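Local coordinates for chromosome partition protein Smc (Pyrococcus yayanosii, PDB 5XEI), which probably acts in chromosome condensation and partitioning, using an ATP-hydrolysing head domain to which long coiled-coil arms are joined, at residues I22-K26 and D490-G494; I148-I152 and K426-A430; I163-S167 and V364-L369; V200-L204 and F326-E330; R216-K221 and E311-E316. All coordinates share one frame; numbering follows the deposited sequence.

Contact 1 of 5, residues I22-K26 and D490-G494; sequences IPFSK and DKIIG
Lys491 reaches from the start of strand 491-498 toward the end of strand 20-23, and it has more surface covered here than any other residue of the contact. Its CG stands anti to the backbone N (chi1 158°), which extends the chain toward 22-26. A bend at chi3 (-68°) then turns the end over Pro23, the proline and the lysine side chain crossing at about a right angle. Lys491 NZ stops 3.6 Å from Pro23 CG, an ammonium group laid against a ring carbon, and Lys491 CD comes 3.7 Å from Pro23 O. Ser25 meets the base of the same lysine, with Ser25 CB 4.0 Å from Lys491 CB. Its hydroxyl is bonded within its own loop, to Gly27 N, and touches the other segment by packing alone, Ser25 OG lying 3.7 Å from Asp490 CB. Two residues beyond Lys491, Ile493 faces the same way and sets its CD1 4.2 Å from Pro23 CD. No hydrogen bond links the two segments; van der Waals packing joins them. The contact belongs to the ABC-ATPase head, and the Ile493 side chain is about 8 Å from that of Lys39, a predicted ATP-binding residue. Residues 22-23 end the edge strand 20-23 of the six-stranded antiparallel sheet, with Ile22 and Phe24 backbone-bonded to strand 3-10, whereas 491-498 belongs to the mixed sheet, bonded through Lys491 to Ala30 of strand 28-32. Phe24, pointing away from 490-494, rests on Leu7, Thr29 and Ile477, between the two sheets.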
# COMPACT_ATOMS: atom_id res chain seq x y z
N ILE A 22 -36.31 -9.16 19.02
CA ILE A 22 -36.27 -7.90 19.72
C ILE A 22 -36.25 -6.78 18.66
O ILE A 22 -35.25 -6.62 17.95
CB ILE A 22 -35.05 -7.81 20.64
CG1 ILE A 22 -35.10 -9.02 21.58
CG2 ILE A 22 -35.03 -6.48 21.38
CD1 ILE A 22 -33.92 -9.14 22.52
N PRO A 23 -37.34 -6.04 18.50
CA PRO A 23 -37.38 -4.99 17.49
C PRO A 23 -36.87 -3.68 18.05
O PRO A 23 -36.99 -3.38 19.24
CB PRO A 23 -38.88 -4.92 17.17
CG PRO A 23 -39.51 -5.17 18.55
CD PRO A 23 -38.57 -6.07 19.31
N PHE A 24 -36.28 -2.88 17.17
CA PHE A 24 -35.56 -1.68 17.58
C PHE A 24 -36.11 -0.46 16.87
O PHE A 24 -36.27 -0.47 15.64
CB PHE A 24 -34.07 -1.84 17.29
CG PHE A 24 -33.37 -2.73 18.25
CD1 PHE A 24 -33.50 -2.53 19.61
CD2 PHE A 24 -32.61 -3.79 17.80
CE1 PHE A 24 -32.87 -3.35 20.52
CE2 PHE A 24 -31.98 -4.62 18.70
CZ PHE A 24 -32.11 -4.40 20.06
N SER A 25 -36.39 0.58 17.64
CA SER A 25 -36.65 1.89 17.08
C SER A 25 -35.46 2.35 16.24
O SER A 25 -34.30 2.04 16.56
CB SER A 25 -36.95 2.89 18.21
OG SER A 25 -36.94 4.24 17.78
N LYS A 26 -35.75 3.08 15.15
CA LYS A 26 -34.69 3.71 14.38
C LYS A 26 -33.94 4.75 15.21
O LYS A 26 -32.76 5.00 14.95
CB LYS A 26 -35.26 4.35 13.12
CG LYS A 26 -34.21 4.79 12.09
CD LYS A 26 -34.86 5.69 11.02
CE LYS A 26 -34.13 5.67 9.69
NZ LYS A 26 -35.06 6.10 8.59
N ASP A 490 -37.99 6.64 22.45
CA ASP A 490 -39.10 6.48 21.53
C ASP A 490 -39.81 5.16 21.74
O ASP A 490 -41.01 5.04 21.48
CB ASP A 490 -38.63 6.54 20.07
CG ASP A 490 -37.73 7.74 19.78
OD1 ASP A 490 -36.82 8.04 20.59
OD2 ASP A 490 -37.93 8.39 18.72
N LYS A 491 -39.06 4.14 22.18
CA LYS A 491 -39.57 2.81 22.44
C LYS A 491 -38.88 2.28 23.69
O LYS A 491 -37.71 2.60 23.95
CB LYS A 491 -39.31 1.87 21.25
CG LYS A 491 -39.32 0.38 21.63
CD LYS A 491 -39.10 -0.55 20.43
CE LYS A 491 -40.29 -0.52 19.48
NZ LYS A 491 -40.28 -1.64 18.52
N ILE A 492 -39.61 1.50 24.48
CA ILE A 492 -39.08 0.85 25.67
C ILE A 492 -39.31 -0.65 25.52
O ILE A 492 -40.41 -1.10 25.19
CB ILE A 492 -39.74 1.37 26.96
CG1 ILE A 492 -39.60 2.89 27.04
CG2 ILE A 492 -39.11 0.73 28.18
CD1 ILE A 492 -40.64 3.55 27.93
N ILE A 493 -38.24 -1.42 25.73
CA ILE A 493 -38.29 -2.88 25.77
C ILE A 493 -38.07 -3.28 27.23
O ILE A 493 -37.09 -2.85 27.85
CB ILE A 493 -37.21 -3.52 24.87
CG1 ILE A 493 -37.43 -3.21 23.38
CG2 ILE A 493 -37.10 -5.01 25.13
CD1 ILE A 493 -38.67 -3.81 22.79
N GLY A 494 -38.98 -4.08 27.76
CA GLY A 494 -38.85 -4.60 29.11
C GLY A 494 -38.26 -5.99 29.10
O GLY A 494 -38.51 -6.78 28.19

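Contact 2 of 5, residues I148-I152 and K426-A430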
# COMPACT_ATOMS: atom_id res chain seq x y z
N ILE A 148 -15.78 1.80 29.68
CA ILE A 148 -15.35 3.13 30.11
C ILE A 148 -14.03 3.05 30.85
O ILE A 148 -13.12 3.86 30.63
CB ILE A 148 -16.42 3.80 30.98
CG1 ILE A 148 -17.72 4.00 30.20
CG2 ILE A 148 -15.91 5.14 31.51
CD1 ILE A 148 -18.80 4.66 31.02
N THR A 149 -13.90 2.08 31.75
CA THR A 149 -12.64 1.92 32.46
C THR A 149 -11.52 1.50 31.52
O THR A 149 -10.39 1.98 31.64
CB THR A 149 -12.82 0.92 33.61
OG1 THR A 149 -13.77 1.44 34.55
CG2 THR A 149 -11.47 0.65 34.30
N LYS A 150 -11.82 0.62 30.55
CA LYS A 150 -10.81 0.26 29.56
C LYS A 150 -10.38 1.47 28.74
O LYS A 150 -9.21 1.58 28.36
CB LYS A 150 -11.34 -0.83 28.62
CG LYS A 150 -11.61 -2.13 29.33
CD LYS A 150 -11.08 -3.33 28.57
CE LYS A 150 -11.20 -4.59 29.42
NZ LYS A 150 -12.47 -4.60 30.23
N PHE A 151 -11.31 2.38 28.47
CA PHE A 151 -11.05 3.55 27.65
C PHE A 151 -10.23 4.60 28.40
O PHE A 151 -9.54 5.42 27.77
CB PHE A 151 -12.38 4.12 27.17
CG PHE A 151 -12.30 5.52 26.63
CD1 PHE A 151 -12.76 6.59 27.37
CD2 PHE A 151 -11.76 5.77 25.38
CE1 PHE A 151 -12.69 7.88 26.87
CE2 PHE A 151 -11.69 7.05 24.88
CZ PHE A 151 -12.15 8.10 25.63
N ILE A 152 -10.31 4.58 29.73
CA ILE A 152 -9.61 5.53 30.59
C ILE A 152 -8.16 5.12 30.78
O ILE A 152 -7.25 5.96 30.75
CB ILE A 152 -10.37 5.63 31.92
CG1 ILE A 152 -11.77 6.21 31.70
CG2 ILE A 152 -9.58 6.41 32.96
CD1 ILE A 152 -11.84 7.48 30.89
N LYS A 426 -15.16 10.50 34.85
CA LYS A 426 -14.70 9.52 33.89
C LYS A 426 -15.79 9.19 32.87
O LYS A 426 -15.50 9.05 31.67
CB LYS A 426 -14.24 8.29 34.69
CG LYS A 426 -14.06 7.03 33.93
CD LYS A 426 -13.26 6.03 34.77
CE LYS A 426 -14.15 5.21 35.71
NZ LYS A 426 -13.35 4.63 36.84
N ALA A 427 -17.04 9.09 33.30
CA ALA A 427 -18.08 8.66 32.37
C ALA A 427 -18.53 9.81 31.48
O ALA A 427 -18.66 9.65 30.26
CB ALA A 427 -19.27 8.06 33.13
N LEU A 428 -18.79 10.98 32.08
CA LEU A 428 -19.21 12.14 31.31
C LEU A 428 -18.16 12.53 30.28
O LEU A 428 -18.50 13.00 29.18
CB LEU A 428 -19.48 13.32 32.23
CG LEU A 428 -20.77 13.20 33.05
CD1 LEU A 428 -20.97 14.45 33.85
CD2 LEU A 428 -21.95 12.94 32.14
N THR A 429 -16.89 12.36 30.61
CA THR A 429 -15.83 12.63 29.66
C THR A 429 -15.86 11.63 28.51
O THR A 429 -15.86 12.02 27.34
CB THR A 429 -14.49 12.60 30.38
OG1 THR A 429 -14.32 13.83 31.07
CG2 THR A 429 -13.33 12.40 29.40
N ALA A 430 -15.90 10.33 28.84
CA ALA A 430 -15.94 9.32 27.79
C ALA A 430 -17.09 9.60 26.85
O ALA A 430 -16.97 9.40 25.63
CB ALA A 430 -16.07 7.92 28.39
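Lys426 lays its aliphatic chain aslant over Ile148 and Ile152, one helical turn apart on the facing helix. Lys426 CG is the carbon both isoleucines meet: Ile148 brings its branch methyl CG2 to 3.6 Å from Lys426 CG, whereas Ile152 offers CG1 to Lys426 CG and CD. Chi1 of 165° and a similar chi2 run the lysine out extended before it bends at chi3 (86°) beside Thr149. Lys426 NZ remains 3.9 Å from Thr149 OG1 without a bond to it, and gives a weak hydrogen bond to Ser422 O instead. Shortening this residue to an alanine would probably leave Ile148 and Ile152 without the methylene chain that covers them. The helical segments 148-152 and 426-430 cross at 79°, their axes 10.1 Å apart at closest. The longer helix, 424-440, starts in the Ser-Gly-Gly-Glu sequence of the ABC signature motif, directly before Lys426, and the shorter, 147-152, begins at the aspartate of the Gln-Gly-Asp sequence of the Q-loop, so the crossing joins two motif-bearing elements of the ATPase head. Ile148 also sends its other arm to the second helix, Ile148 CD1 lying 4.0 Å from Ala427 CB. Phe151 approaches further along, its ring atoms CD1 and CE1 against Ala430, with Phe151 CE1 3.7 Å from Ala430 CB. The same ring makes a cation-pi contact with Arg159, whose NH1 is hydrogen-bonded to Phe151 O.

Contact 3 of 5, residues I163-S167 and V364-L369; sequences IDEIS and VFMRTL
This is a buried helix-helix crossing where the arm meets the head: Ile163, Asp164 and Ser167 of helix 156-167 pack on Phe365 and Thr368 near the end of the long helix 321-383. The axes of segments 163-167 and 364-369 cross at 101°, 9.2 Å apart. Backbones come closest at Ser167 and Thr368, where Thr368 OG1 lies near Ser167 CB. That hydroxyl is tied to its own helix, Thr368 OG1 giving a hydrogen bond to Val364 O at 2.8 Å, on the opposite face of the carbonyl plane from Thr368 N. With an alanine at Thr368, Val364 O would probably lose its side-chain donor and a gap would open beside Ser167 CB. Phe365, its CG placed opposite the backbone N (chi1 177°), swings its ring toward the other helix. Ile163 meets it at about a right angle, Ile163 CG2 lying 3.6 Å from Phe365 CE1, while Ser167 OG sits at the ring's edge. Asp164 OD1 approaches Phe365 CE1 obliquely, its carboxylate turned 53° from the ring; OD2 forms a salt bridge with Arg160. Phe400 adds a second ring against Phe365. Such packing is consistent with the neck of an SMC head, where the coiled-coil helices enter the globular ATPase.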
# COMPACT_ATOMS: atom_id res chain seq x y z
N ILE A 163 -9.06 7.98 15.45
CA ILE A 163 -9.17 9.21 14.66
C ILE A 163 -8.74 8.97 13.21
O ILE A 163 -9.37 9.50 12.28
CB ILE A 163 -8.38 10.37 15.32
CG1 ILE A 163 -8.87 10.60 16.74
CG2 ILE A 163 -8.61 11.67 14.56
CD1 ILE A 163 -10.35 10.94 16.83
N ASP A 164 -7.69 8.15 12.99
CA ASP A 164 -7.31 7.80 11.61
C ASP A 164 -8.48 7.22 10.84
O ASP A 164 -8.82 7.69 9.75
CB ASP A 164 -6.15 6.80 11.56
CG ASP A 164 -4.89 7.29 12.27
OD1 ASP A 164 -4.69 8.52 12.36
OD2 ASP A 164 -4.07 6.44 12.70
N GLU A 165 -9.07 6.16 11.39
CA GLU A 165 -10.29 5.59 10.82
C GLU A 165 -11.33 6.67 10.50
O GLU A 165 -11.79 6.79 9.36
CB GLU A 165 -10.84 4.55 11.79
CG GLU A 165 -9.93 3.33 11.93
CD GLU A 165 -10.58 2.20 12.71
OE1 GLU A 165 -9.86 1.49 13.46
OE2 GLU A 165 -11.81 2.03 12.58
N ILE A 166 -11.69 7.49 11.49
CA ILE A 166 -12.78 8.43 11.29
C ILE A 166 -12.44 9.42 10.18
O ILE A 166 -13.28 9.74 9.33
CB ILE A 166 -13.11 9.16 12.61
CG1 ILE A 166 -13.50 8.18 13.72
CG2 ILE A 166 -14.21 10.17 12.38
CD1 ILE A 166 -14.39 7.06 13.27
N SER A 167 -11.21 9.91 10.17
CA SER A 167 -10.82 10.90 9.18
C SER A 167 -10.78 10.30 7.78
O SER A 167 -10.94 11.05 6.81
CB SER A 167 -9.46 11.50 9.53
OG SER A 167 -8.47 10.51 9.70
N VAL A 364 -6.18 16.17 5.95
CA VAL A 364 -7.46 15.55 6.26
C VAL A 364 -7.48 15.13 7.71
O VAL A 364 -8.50 15.25 8.40
CB VAL A 364 -7.73 14.35 5.32
CG1 VAL A 364 -9.14 13.85 5.52
CG2 VAL A 364 -7.52 14.75 3.88
N PHE A 365 -6.35 14.63 8.21
CA PHE A 365 -6.31 14.20 9.59
C PHE A 365 -6.57 15.38 10.52
O PHE A 365 -7.44 15.31 11.40
CB PHE A 365 -4.97 13.55 9.91
CG PHE A 365 -4.84 13.15 11.34
CD1 PHE A 365 -5.42 11.97 11.80
CD2 PHE A 365 -4.15 13.95 12.23
CE1 PHE A 365 -5.29 11.60 13.13
CE2 PHE A 365 -4.02 13.57 13.57
CZ PHE A 365 -4.58 12.40 14.01
N MET A 366 -5.84 16.48 10.32
CA MET A 366 -5.96 17.62 11.21
C MET A 366 -7.35 18.24 11.12
O MET A 366 -7.93 18.62 12.14
CB MET A 366 -4.89 18.65 10.90
CG MET A 366 -3.49 18.12 10.98
SD MET A 366 -3.06 17.69 12.67
CE MET A 366 -3.44 19.23 13.48
N ARG A 367 -7.88 18.38 9.90
CA ARG A 367 -9.23 18.90 9.74
C ARG A 367 -10.21 18.07 10.54
O ARG A 367 -11.10 18.60 11.20
CB ARG A 367 -9.63 18.90 8.27
CG ARG A 367 -10.98 19.56 8.03
CD ARG A 367 -12.14 18.59 7.90
NE ARG A 367 -13.40 19.32 8.03
CZ ARG A 367 -14.50 19.10 7.31
NH1 ARG A 367 -14.53 18.17 6.39
NH2 ARG A 367 -15.58 19.85 7.51
N THR A 368 -10.07 16.75 10.46
CA THR A 368 -10.90 15.88 11.28
C THR A 368 -10.58 16.08 12.74
O THR A 368 -11.47 16.29 13.57
CB THR A 368 -10.70 14.43 10.89
OG1 THR A 368 -10.93 14.27 9.48
CG2 THR A 368 -11.64 13.53 11.67
N LEU A 369 -9.28 16.06 13.07
CA LEU A 369 -8.88 16.12 14.47
C LEU A 369 -9.35 17.41 15.13
O LEU A 369 -9.73 17.41 16.31
CB LEU A 369 -7.37 15.99 14.56
CG LEU A 369 -6.67 15.85 15.91
CD1 LEU A 369 -6.08 17.16 16.32
CD2 LEU A 369 -7.63 15.33 16.98

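Contact 4 of 5, residues V200-L204 and F326-E330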
# COMPACT_ATOMS: atom_id res chain seq x y z
N VAL A 200 29.37 -1.25 -20.29
CA VAL A 200 29.40 -0.76 -21.65
C VAL A 200 30.52 0.26 -21.82
O VAL A 200 31.31 0.18 -22.76
CB VAL A 200 28.03 -0.19 -22.03
CG1 VAL A 200 28.17 0.77 -23.17
CG2 VAL A 200 27.08 -1.34 -22.38
N LYS A 201 30.61 1.20 -20.88
CA LYS A 201 31.67 2.20 -20.93
C LYS A 201 33.05 1.53 -20.93
O LYS A 201 33.99 2.04 -21.55
CB LYS A 201 31.50 3.16 -19.75
CG LYS A 201 32.61 4.14 -19.51
CD LYS A 201 32.95 4.95 -20.73
CE LYS A 201 33.96 6.01 -20.37
NZ LYS A 201 35.23 5.72 -21.06
N LYS A 202 33.17 0.37 -20.31
CA LYS A 202 34.48 -0.26 -20.26
C LYS A 202 34.73 -1.06 -21.53
O LYS A 202 35.84 -1.04 -22.09
CB LYS A 202 34.56 -1.10 -18.98
CG LYS A 202 35.61 -2.15 -18.94
CD LYS A 202 35.44 -2.96 -17.66
CE LYS A 202 36.22 -4.28 -17.68
NZ LYS A 202 36.34 -4.89 -16.32
N GLN A 203 33.69 -1.72 -22.03
CA GLN A 203 33.76 -2.35 -23.35
C GLN A 203 34.06 -1.33 -24.44
O GLN A 203 34.88 -1.58 -25.33
CB GLN A 203 32.45 -3.07 -23.61
CG GLN A 203 32.12 -3.20 -25.06
CD GLN A 203 30.97 -4.16 -25.29
OE1 GLN A 203 29.99 -4.19 -24.52
NE2 GLN A 203 31.10 -4.98 -26.34
N LEU A 204 33.42 -0.16 -24.38
CA LEU A 204 33.60 0.86 -25.41
C LEU A 204 35.07 1.23 -25.54
O LEU A 204 35.56 1.51 -26.64
CB LEU A 204 32.78 2.09 -25.06
CG LEU A 204 32.17 3.05 -26.08
CD1 LEU A 204 31.32 4.06 -25.33
CD2 LEU A 204 33.19 3.75 -26.95
N PHE A 326 32.63 -0.56 -32.61
CA PHE A 326 32.63 0.71 -31.92
C PHE A 326 31.29 1.44 -32.06
O PHE A 326 30.56 1.63 -31.08
CB PHE A 326 33.76 1.58 -32.45
CG PHE A 326 33.87 2.87 -31.76
CD1 PHE A 326 33.23 3.99 -32.26
CD2 PHE A 326 34.58 2.97 -30.59
CE1 PHE A 326 33.31 5.20 -31.60
CE2 PHE A 326 34.65 4.18 -29.94
CZ PHE A 326 34.02 5.30 -30.44
N GLU A 327 30.94 1.82 -33.29
CA GLU A 327 29.69 2.53 -33.54
C GLU A 327 28.52 1.93 -32.77
O GLU A 327 27.75 2.64 -32.13
CB GLU A 327 29.38 2.55 -35.04
CG GLU A 327 30.59 2.85 -35.89
CD GLU A 327 31.07 4.27 -35.70
OE1 GLU A 327 30.19 5.15 -35.51
OE2 GLU A 327 32.32 4.50 -35.76
N VAL A 328 28.40 0.61 -32.81
CA VAL A 328 27.23 -0.03 -32.21
C VAL A 328 27.26 0.10 -30.70
O VAL A 328 26.21 0.28 -30.05
CB VAL A 328 27.16 -1.49 -32.67
CG1 VAL A 328 26.47 -2.31 -31.69
CG2 VAL A 328 26.46 -1.57 -33.91
N VAL A 329 28.44 0.02 -30.10
CA VAL A 329 28.49 0.07 -28.65
C VAL A 329 28.37 1.51 -28.19
O VAL A 329 27.79 1.79 -27.13
CB VAL A 329 29.77 -0.60 -28.13
CG1 VAL A 329 29.86 -0.48 -26.63
CG2 VAL A 329 29.80 -2.06 -28.53
N GLU A 330 28.86 2.45 -28.99
CA GLU A 330 28.70 3.85 -28.63
C GLU A 330 27.22 4.26 -28.63
O GLU A 330 26.76 4.92 -27.69
CB GLU A 330 29.52 4.72 -29.56
CG GLU A 330 29.23 6.15 -29.31
CD GLU A 330 30.26 6.74 -28.41
OE1 GLU A 330 29.90 7.63 -27.63
OE2 GLU A 330 31.42 6.30 -28.47
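Phe326 and Leu204 touch in an antiparallel coiled coil, the arm of the SMC protein, whose segments 200-204 and 326-330 run at 160° to each other with axes 9.9 Å apart. A chi1 of -177° turns the aromatic ring away from its own backbone N and over to the partner helix. Leu204 CD2 meets the CE2 corner, at 3.4 Å from Phe326 CE2, with CZ and CD2 of the ring a little further off. Arg211 makes a cation-pi contact with the same ring, and Glu208 also touches it, so Phe326 is packed along the partner helix beyond Leu204. Three residues on, Val329 forms the centre of the contact, its CA the nearest to that of Leu204. Its side chain enters between Val200, Gln203, Leu204 and Leu207, the i, i+3, i+4, i+7 set of a knobs-into-holes socket. Val329 CG1 lies 4.0 Å from Val200 CG1, the two valines sliding past each other in opposite directions. The extended Gln203 closes another wall, placing its CG 3.9 Å from Val329 CG1 and its amide against the other methyl, CG2. No hydrogen bond joins the two segments. Glu330 comes last: it slants across Leu204, its chain bent at chi2 (97°), and its carboxylate oxygen OE2 ends 3.5 Å from Leu204 CD2.

Contact 5 of 5, residues R216-K221 and E311-E316; sequences RYLDLK and EIKALE
Arg216 opens the contact with its backbone and CB, the latter 4.3 Å from Leu315 CD1, while its guanidinium end leads away. Tyr217 follows and meets two residues. Its backbone N lies 3.6 Å from Leu315 CD1, so the leucine methyl rests on the helix itself. The ring reaches back toward helix 298-315, Tyr217 CE1 lying 4.0 Å from Ile312 CG2. Beyond the end of that helix, Val318 and Met320 also touch the tyrosine. Leu220 then points toward 311-316. Its CB packs 3.7 Å from Ile312 CG1, and its two methyls lie against the Glu311 chain, Leu220 CD1 being 3.8 Å from Glu311 CG; the two side chains cross at about a right angle. Lys221 ends the row, bending at chi2 (70°) to set its CD 3.9 Å from Ile312 CD1. The segments 216-221 and 311-315 run antiparallel, at 161°, with axes 10.0 Å apart, and residue 316 is where helix 298-315 gives out before helix 321-383 starts. A break of this kind in one helix of the coiled coil is consistent with the joint of the SMC arm. The core is apolar, centred on Ile312, and charged residues fringe it: Lys221 NZ and Glu316 OE1 do not touch, so their opposite charges could attract at a distance without forming a bridge, and hydrophobic packing carries the contact.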
# COMPACT_ATOMS: atom_id res chain seq x y z
N ARG A 216 44.88 2.30 -38.34
CA ARG A 216 46.23 2.55 -38.84
C ARG A 216 46.78 1.35 -39.58
O ARG A 216 47.49 1.49 -40.57
CB ARG A 216 47.16 2.97 -37.71
CG ARG A 216 46.50 3.85 -36.68
CD ARG A 216 47.38 4.06 -35.44
NE ARG A 216 46.94 5.24 -34.73
CZ ARG A 216 47.37 5.56 -33.52
NH1 ARG A 216 48.26 4.78 -32.91
NH2 ARG A 216 46.94 6.66 -32.91
N TYR A 217 46.44 0.15 -39.12
CA TYR A 217 46.66 -1.02 -39.95
C TYR A 217 46.11 -0.79 -41.37
O TYR A 217 46.75 -1.13 -42.37
CB TYR A 217 46.03 -2.25 -39.29
CG TYR A 217 45.89 -3.40 -40.24
CD1 TYR A 217 46.87 -4.37 -40.34
CD2 TYR A 217 44.77 -3.51 -41.05
CE1 TYR A 217 46.73 -5.42 -41.21
CE2 TYR A 217 44.63 -4.53 -41.92
CZ TYR A 217 45.60 -5.49 -42.01
OH TYR A 217 45.41 -6.52 -42.90
N LEU A 218 44.93 -0.18 -41.47
CA LEU A 218 44.37 0.13 -42.78
C LEU A 218 45.29 1.07 -43.54
O LEU A 218 45.71 0.76 -44.67
CB LEU A 218 42.99 0.77 -42.62
CG LEU A 218 41.77 -0.03 -43.07
CD1 LEU A 218 41.80 -1.39 -42.39
CD2 LEU A 218 40.49 0.71 -42.70
N ASP A 219 45.62 2.22 -42.95
CA ASP A 219 46.52 3.17 -43.60
C ASP A 219 47.79 2.50 -44.10
O ASP A 219 48.18 2.66 -45.26
CB ASP A 219 46.87 4.30 -42.64
CG ASP A 219 45.77 5.36 -42.52
OD1 ASP A 219 44.86 5.40 -43.38
OD2 ASP A 219 45.83 6.15 -41.53
N LEU A 220 48.46 1.77 -43.21
CA LEU A 220 49.69 1.07 -43.57
C LEU A 220 49.47 0.11 -44.72
O LEU A 220 50.29 0.02 -45.64
CB LEU A 220 50.23 0.31 -42.35
CG LEU A 220 51.22 1.02 -41.43
CD1 LEU A 220 51.55 0.19 -40.20
CD2 LEU A 220 52.48 1.34 -42.22
N LYS A 221 48.36 -0.63 -44.68
CA LYS A 221 48.00 -1.53 -45.77
C LYS A 221 47.97 -0.79 -47.10
O LYS A 221 48.50 -1.28 -48.11
CB LYS A 221 46.64 -2.15 -45.46
CG LYS A 221 46.47 -3.58 -45.83
CD LYS A 221 47.29 -4.53 -44.98
CE LYS A 221 47.20 -5.94 -45.56
NZ LYS A 221 48.46 -6.74 -45.36
N GLU A 311 56.12 -2.76 -39.62
CA GLU A 311 55.23 -2.16 -38.64
C GLU A 311 53.80 -2.64 -38.80
O GLU A 311 53.01 -2.49 -37.86
CB GLU A 311 55.29 -0.64 -38.71
CG GLU A 311 55.37 -0.08 -40.09
CD GLU A 311 56.04 1.28 -40.08
OE1 GLU A 311 55.59 2.16 -39.30
OE2 GLU A 311 57.03 1.45 -40.84
N ILE A 312 53.45 -3.22 -39.94
CA ILE A 312 52.22 -4.00 -39.95
C ILE A 312 52.37 -5.20 -39.03
O ILE A 312 51.46 -5.53 -38.27
CB ILE A 312 51.84 -4.40 -41.39
CG1 ILE A 312 51.41 -3.16 -42.17
CG2 ILE A 312 50.71 -5.41 -41.38
CD1 ILE A 312 50.75 -3.48 -43.50
N LYS A 313 53.55 -5.85 -39.04
CA LYS A 313 53.76 -6.98 -38.14
C LYS A 313 53.75 -6.55 -36.68
O LYS A 313 53.37 -7.33 -35.80
CB LYS A 313 55.07 -7.71 -38.49
N ALA A 314 54.16 -5.31 -36.41
CA ALA A 314 53.95 -4.74 -35.09
C ALA A 314 52.48 -4.87 -34.68
O ALA A 314 52.14 -5.71 -33.84
CB ALA A 314 54.38 -3.27 -35.07
N LEU A 315 51.61 -4.05 -35.29
CA LEU A 315 50.23 -3.92 -34.84
C LEU A 315 49.52 -5.26 -34.65
O LEU A 315 48.55 -5.31 -33.88
CB LEU A 315 49.42 -3.08 -35.83
CG LEU A 315 49.94 -1.66 -36.00
CD1 LEU A 315 48.96 -0.88 -36.84
CD2 LEU A 315 50.17 -1.01 -34.64
N GLU A 316 49.95 -6.32 -35.31
CA GLU A 316 49.18 -7.57 -35.27
C GLU A 316 49.23 -8.17 -33.87
O GLU A 316 50.23 -8.01 -33.16
CB GLU A 316 49.68 -8.57 -36.31
CG GLU A 316 49.75 -8.00 -37.71
CD GLU A 316 48.94 -8.77 -38.74
OE1 GLU A 316 49.35 -8.81 -39.92
OE2 GLU A 316 47.88 -9.34 -38.36

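In the fold
From the N terminus, residues 22-26 wait longest for their partner: contact 1 closes the outermost loop, joining the antiparallel and mixed six-stranded sheets of the head near the chain's end. Residues 148-152 then pair with 426-430 in contact 2, and 163-167 with 364-369 in contact 3, whose centre lies about 21 Å from that of contact 2. Helix 170-246 next leaves the head and supplies both 200-204 and 216-221. The chain returns through 311-316, closing contact 5, and 326-330, closing contact 4. Each loop lies within the one before it, in the order 1 to 5, and none cross. Contacts 1 to 3 tie the head and its neck; contacts 4 and 5 zip the arm.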